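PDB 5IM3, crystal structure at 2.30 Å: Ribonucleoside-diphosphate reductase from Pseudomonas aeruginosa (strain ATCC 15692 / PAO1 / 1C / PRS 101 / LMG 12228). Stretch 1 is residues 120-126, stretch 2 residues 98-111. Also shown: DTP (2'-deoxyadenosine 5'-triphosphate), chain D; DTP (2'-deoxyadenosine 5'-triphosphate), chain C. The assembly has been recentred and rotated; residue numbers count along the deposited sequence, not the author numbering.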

# COMPACT_ATOMS: atom_id res chain seq x y z
N ASP A 120 9.87 41.97 38.42
CA ASP A 120 10.44 42.79 39.48
C ASP A 120 11.08 41.92 40.55
O ASP A 120 12.03 42.36 41.22
CB ASP A 120 9.38 43.71 40.07
CG ASP A 120 9.02 44.85 39.13
OD1 ASP A 120 9.94 45.57 38.70
OD2 ASP A 120 7.82 45.01 38.81
N TYR A 121 10.59 40.69 40.72
CA TYR A 121 11.28 39.74 41.59
C TYR A 121 12.65 39.40 41.02
O TYR A 121 13.66 39.42 41.74
CB TYR A 121 10.43 38.47 41.75
CG TYR A 121 10.86 37.59 42.89
CD1 TYR A 121 11.94 36.72 42.76
CD2 TYR A 121 10.19 37.61 44.11
CE1 TYR A 121 12.33 35.91 43.80
CE2 TYR A 121 10.57 36.80 45.16
CZ TYR A 121 11.65 35.95 45.00
OH TYR A 121 12.04 35.15 46.04
N VAL A 122 12.71 39.10 39.72
CA VAL A 122 13.98 38.81 39.06
C VAL A 122 14.93 40.00 39.19
O VAL A 122 16.08 39.86 39.61
CB VAL A 122 13.75 38.45 37.58
CG1 VAL A 122 15.06 38.52 36.79
CG2 VAL A 122 13.13 37.07 37.46
N ILE A 123 14.45 41.19 38.83
CA ILE A 123 15.30 42.38 38.82
C ILE A 123 15.90 42.61 40.20
O ILE A 123 17.12 42.76 40.36
CB ILE A 123 14.50 43.61 38.35
CG1 ILE A 123 14.22 43.50 36.84
CG2 ILE A 123 15.24 44.91 38.68
CD1 ILE A 123 13.17 44.47 36.34
N TYR A 124 15.05 42.66 41.23
CA TYR A 124 15.53 42.89 42.59
C TYR A 124 16.51 41.80 43.01
O TYR A 124 17.57 42.09 43.57
CB TYR A 124 14.34 42.95 43.55
CG TYR A 124 14.72 43.18 45.00
CD1 TYR A 124 15.11 42.12 45.81
CD2 TYR A 124 14.69 44.45 45.55
CE1 TYR A 124 15.46 42.33 47.13
CE2 TYR A 124 15.03 44.67 46.87
CZ TYR A 124 15.41 43.60 47.66
OH TYR A 124 15.76 43.80 48.97
N ARG A 125 16.17 40.54 42.74
CA ARG A 125 17.06 39.45 43.11
C ARG A 125 18.41 39.57 42.41
O ARG A 125 19.45 39.24 42.99
CB ARG A 125 16.41 38.10 42.78
CG ARG A 125 17.33 36.91 43.00
CD ARG A 125 16.73 35.65 42.40
NE ARG A 125 17.69 34.56 42.39
CZ ARG A 125 17.48 33.39 41.79
NH1 ARG A 125 16.33 33.17 41.16
NH2 ARG A 125 18.40 32.45 41.83
N GLU A 126 18.41 40.04 41.16
CA GLU A 126 19.67 40.18 40.44
C GLU A 126 20.47 41.36 40.98
O GLU A 126 21.70 41.30 41.05
CB GLU A 126 19.41 40.34 38.95
CG GLU A 126 20.65 40.11 38.08
CD GLU A 126 21.15 38.68 38.14
OE1 GLU A 126 20.34 37.78 38.47
OE2 GLU A 126 22.34 38.45 37.87
PG DTP D . 20.19 39.64 50.17
O1G DTP D . 19.52 38.99 51.28
O2G DTP D . 20.19 41.13 50.26
O3G DTP D . 21.59 39.15 49.95
PB DTP D . 18.00 38.62 48.55
O1B DTP D . 17.79 37.45 49.43
O2B DTP D . 17.86 38.21 47.09
O3B DTP D . 19.43 39.27 48.83
PA DTP D . 16.24 40.09 50.30
O1A DTP D . 16.03 41.55 50.43
O2A DTP D . 17.05 39.53 51.48
O3A DTP D . 16.98 39.77 48.92
O5' DTP D . 14.93 39.24 50.16
C5' DTP D . 13.84 39.74 49.36
C4' DTP D . 13.43 38.75 48.30
O4' DTP D . 12.04 38.97 47.98
C3' DTP D . 14.21 38.85 46.98
O3' DTP D . 14.80 37.59 46.65
C2' DTP D . 13.16 39.23 45.94
C1' DTP D . 11.94 39.65 46.75
N9 DTP D . 11.84 41.09 47.01
C8 DTP D . 12.08 41.77 48.18
N7 DTP D . 11.95 43.07 48.07
C5 DTP D . 11.61 43.26 46.74
C6 DTP D . 11.34 44.42 45.99
N6 DTP D . 11.44 45.66 46.47
N1 DTP D . 11.00 44.25 44.69
C2 DTP D . 10.94 43.02 44.19
N3 DTP D . 11.20 41.86 44.80
C4 DTP D . 11.53 42.05 46.08
PG DTP C . 18.73 37.30 54.55
O1G DTP C . 17.89 37.48 55.76
O2G DTP C . 18.08 37.88 53.28
O3G DTP C . 20.10 37.93 54.70
PB DTP C . 18.36 35.00 52.94
O1B DTP C . 18.65 35.75 51.70
O2B DTP C . 18.85 33.57 52.87
O3B DTP C . 18.96 35.77 54.20
PA DTP C . 15.82 36.17 52.59
O1A DTP C . 14.61 36.32 53.42
O2A DTP C . 16.55 37.48 52.29
O3A DTP C . 16.80 35.10 53.23
O5' DTP C . 15.52 35.46 51.25
C5' DTP C . 14.82 34.22 51.37
C4' DTP C . 14.85 33.44 50.08
O4' DTP C . 15.35 32.12 50.34
C3' DTP C . 13.47 33.22 49.48
O3' DTP C . 13.54 32.97 48.07
C2' DTP C . 12.98 32.00 50.24
C1' DTP C . 14.26 31.25 50.62
N9 DTP C . 14.32 30.85 52.02
C8 DTP C . 14.73 31.59 53.10
N7 DTP C . 14.58 30.98 54.25
C5 DTP C . 14.03 29.75 53.91
C6 DTP C . 13.63 28.65 54.68
N6 DTP C . 13.62 28.64 56.01
N1 DTP C . 13.16 27.57 54.02
C2 DTP C . 13.08 27.61 52.68
N3 DTP C . 13.40 28.61 51.86
C4 DTP C . 13.87 29.66 52.54
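Stretch 2 (98-111) IEEIQDQVELALMR

Stretch 2 is a helix from Ile98 to Arg111, held by a ladder of i to i+4 backbone hydrogen bonds such as Glu106 N to Gln102 O at 3.0 Å. It runs nearly antiparallel to the helix of stretch 1: the two N-to-C directions make an angle of 158°, and the axes approach to 10.6 Å. The register pairs Val122 with Glu106 (CA to CA 7.2 Å) and Arg125 with Gln102 (CA to CA 8.5 Å).

Across this spacing the contact is made largely by long side chains. Arg125, extended with chi1 to chi3 all t, fits as a knob among Glu99, Gln102, Asp103 and Glu106. Its guanidinium can donate in several directions, and the three acids lie around its edge: Arg125 NH2 forms salt bridges to Glu99 OE1 at 2.9 Å and Asp103 OD1 at 2.8 Å, while Arg125 NH1 reaches Glu106 OE2 at 3.0 Å through a weak hydrogen bond. One face of the guanidinium is covered by Gln102, with Arg125 CZ 3.3 Å from Gln102 CB. The other polar contact is that of Tyr121 OH, which donates a very short hydrogen bond to Gln102 OE1 (2.4 Å), although that acceptor's position is less certain.

Tyr121 is the second knob, among Gln102, Val105, Glu106 and Leu109. A tyrosine suits this mixed pocket, combining an apolar ring with a polar tip. The ring packs with Tyr121 CZ 3.5 Å from Val105 CG1 and Tyr121 CD2 4.0 Å from Leu109 CD1. Val122 CG2 meets Met110 CE at 3.9 Å in a separate, smaller apolar contact.

The nucleotide of chain D spans both helices. Gln102 NE2 donates to O3' of the chain D nucleotide at 2.6 Å, and Tyr124 OH to O1A of the same nucleotide at 2.7 Å, while its adenine lies over a face of the Tyr124 ring and its deoxyribose C2' over one of Tyr121.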

# COMPACT_ATOMS: atom_id res chain seq x y z
N ILE A 98 19.83 27.70 48.66
CA ILE A 98 18.98 28.88 48.75
C ILE A 98 18.60 29.37 47.36
O ILE A 98 17.46 29.81 47.12
CB ILE A 98 19.68 29.98 49.58
CG1 ILE A 98 18.69 31.06 50.00
CG2 ILE A 98 20.85 30.57 48.80
CD1 ILE A 98 17.88 30.68 51.22
N GLU A 99 19.54 29.31 46.41
CA GLU A 99 19.25 29.72 45.04
C GLU A 99 18.30 28.73 44.36
O GLU A 99 17.56 29.12 43.45
CB GLU A 99 20.55 29.84 44.24
CG GLU A 99 21.55 30.82 44.84
CD GLU A 99 21.04 32.25 44.85
OE1 GLU A 99 20.38 32.65 43.88
OE2 GLU A 99 21.31 32.97 45.84
N GLU A 100 18.32 27.47 44.79
CA GLU A 100 17.38 26.49 44.26
C GLU A 100 15.94 26.86 44.60
O GLU A 100 15.02 26.57 43.83
CB GLU A 100 17.73 25.10 44.80
CG GLU A 100 17.44 23.95 43.85
CD GLU A 100 18.14 22.66 44.27
OE1 GLU A 100 19.22 22.75 44.88
OE2 GLU A 100 17.60 21.57 43.98
N ILE A 101 15.74 27.52 45.74
CA ILE A 101 14.41 27.96 46.14
C ILE A 101 14.01 29.22 45.39
O ILE A 101 12.87 29.35 44.92
CB ILE A 101 14.36 28.17 47.67
CG1 ILE A 101 14.85 26.90 48.38
CG2 ILE A 101 12.95 28.57 48.11
CD1 ILE A 101 15.00 27.06 49.85
N GLN A 102 14.93 30.18 45.29
CA GLN A 102 14.66 31.41 44.54
C GLN A 102 14.22 31.08 43.11
O GLN A 102 13.30 31.72 42.58
CB GLN A 102 15.90 32.30 44.52
CG GLN A 102 16.26 32.93 45.86
CD GLN A 102 15.42 34.16 46.17
OE1 GLN A 102 14.19 34.08 46.28
NE2 GLN A 102 16.07 35.31 46.29
N ASP A 103 14.85 30.09 42.49
CA ASP A 103 14.48 29.72 41.12
C ASP A 103 13.07 29.16 41.07
O ASP A 103 12.30 29.47 40.15
CB ASP A 103 15.48 28.71 40.57
CG ASP A 103 16.77 29.36 40.09
OD1 ASP A 103 16.99 30.56 40.40
OD2 ASP A 103 17.57 28.68 39.41
N GLN A 104 12.70 28.32 42.04
CA GLN A 104 11.35 27.75 42.05
C GLN A 104 10.30 28.80 42.40
O GLN A 104 9.16 28.69 41.96
CB GLN A 104 11.29 26.58 43.03
CG GLN A 104 12.03 25.34 42.54
CD GLN A 104 11.42 24.74 41.29
OE1 GLN A 104 10.20 24.74 41.12
NE2 GLN A 104 12.27 24.23 40.40
N VAL A 105 10.67 29.82 43.19
CA VAL A 105 9.75 30.91 43.46
C VAL A 105 9.45 31.68 42.18
O VAL A 105 8.29 31.97 41.86
CB VAL A 105 10.31 31.83 44.56
CG1 VAL A 105 9.54 33.15 44.61
CG2 VAL A 105 10.26 31.14 45.91
N GLU A 106 10.50 32.03 41.43
CA GLU A 106 10.29 32.69 40.14
C GLU A 106 9.44 31.83 39.22
O GLU A 106 8.56 32.34 38.51
CB GLU A 106 11.63 32.99 39.47
CG GLU A 106 12.46 34.07 40.17
CD GLU A 106 13.78 34.34 39.47
OE1 GLU A 106 14.09 33.65 38.47
OE2 GLU A 106 14.52 35.25 39.92
N LEU A 107 9.67 30.51 39.23
CA LEU A 107 8.91 29.62 38.37
C LEU A 107 7.42 29.69 38.69
O LEU A 107 6.58 29.81 37.79
CB LEU A 107 9.43 28.19 38.51
CG LEU A 107 8.70 27.11 37.69
CD1 LEU A 107 8.78 27.41 36.20
CD2 LEU A 107 9.27 25.73 37.99
N ALA A 108 7.07 29.64 39.98
CA ALA A 108 5.66 29.66 40.37
C ALA A 108 5.01 30.98 39.97
O ALA A 108 3.90 30.99 39.43
CB ALA A 108 5.54 29.43 41.87
N LEU A 109 5.68 32.10 40.25
CA LEU A 109 5.15 33.40 39.83
C LEU A 109 4.96 33.45 38.31
O LEU A 109 3.95 33.97 37.82
CB LEU A 109 6.09 34.52 40.27
CG LEU A 109 6.02 34.94 41.74
CD1 LEU A 109 7.27 35.72 42.14
CD2 LEU A 109 4.76 35.77 41.99
N MET A 110 5.91 32.90 37.56
CA MET A 110 5.87 33.00 36.11
C MET A 110 4.77 32.12 35.51
O MET A 110 4.05 32.56 34.62
CB MET A 110 7.23 32.62 35.52
CG MET A 110 8.31 33.65 35.77
SD MET A 110 9.89 33.10 35.12
CE MET A 110 10.96 34.46 35.61
N ARG A 111 4.64 30.88 35.98
CA ARG A 111 3.61 30.00 35.44
C ARG A 111 2.21 30.51 35.76
O ARG A 111 1.27 30.19 35.03
CB ARG A 111 3.77 28.58 35.98
CG ARG A 111 5.03 27.87 35.50
CD ARG A 111 4.97 26.37 35.75
NE ARG A 111 4.33 25.66 34.65
CZ ARG A 111 4.98 24.97 33.71
NH1 ARG A 111 6.30 24.88 33.72
NH2 ARG A 111 4.29 24.37 32.75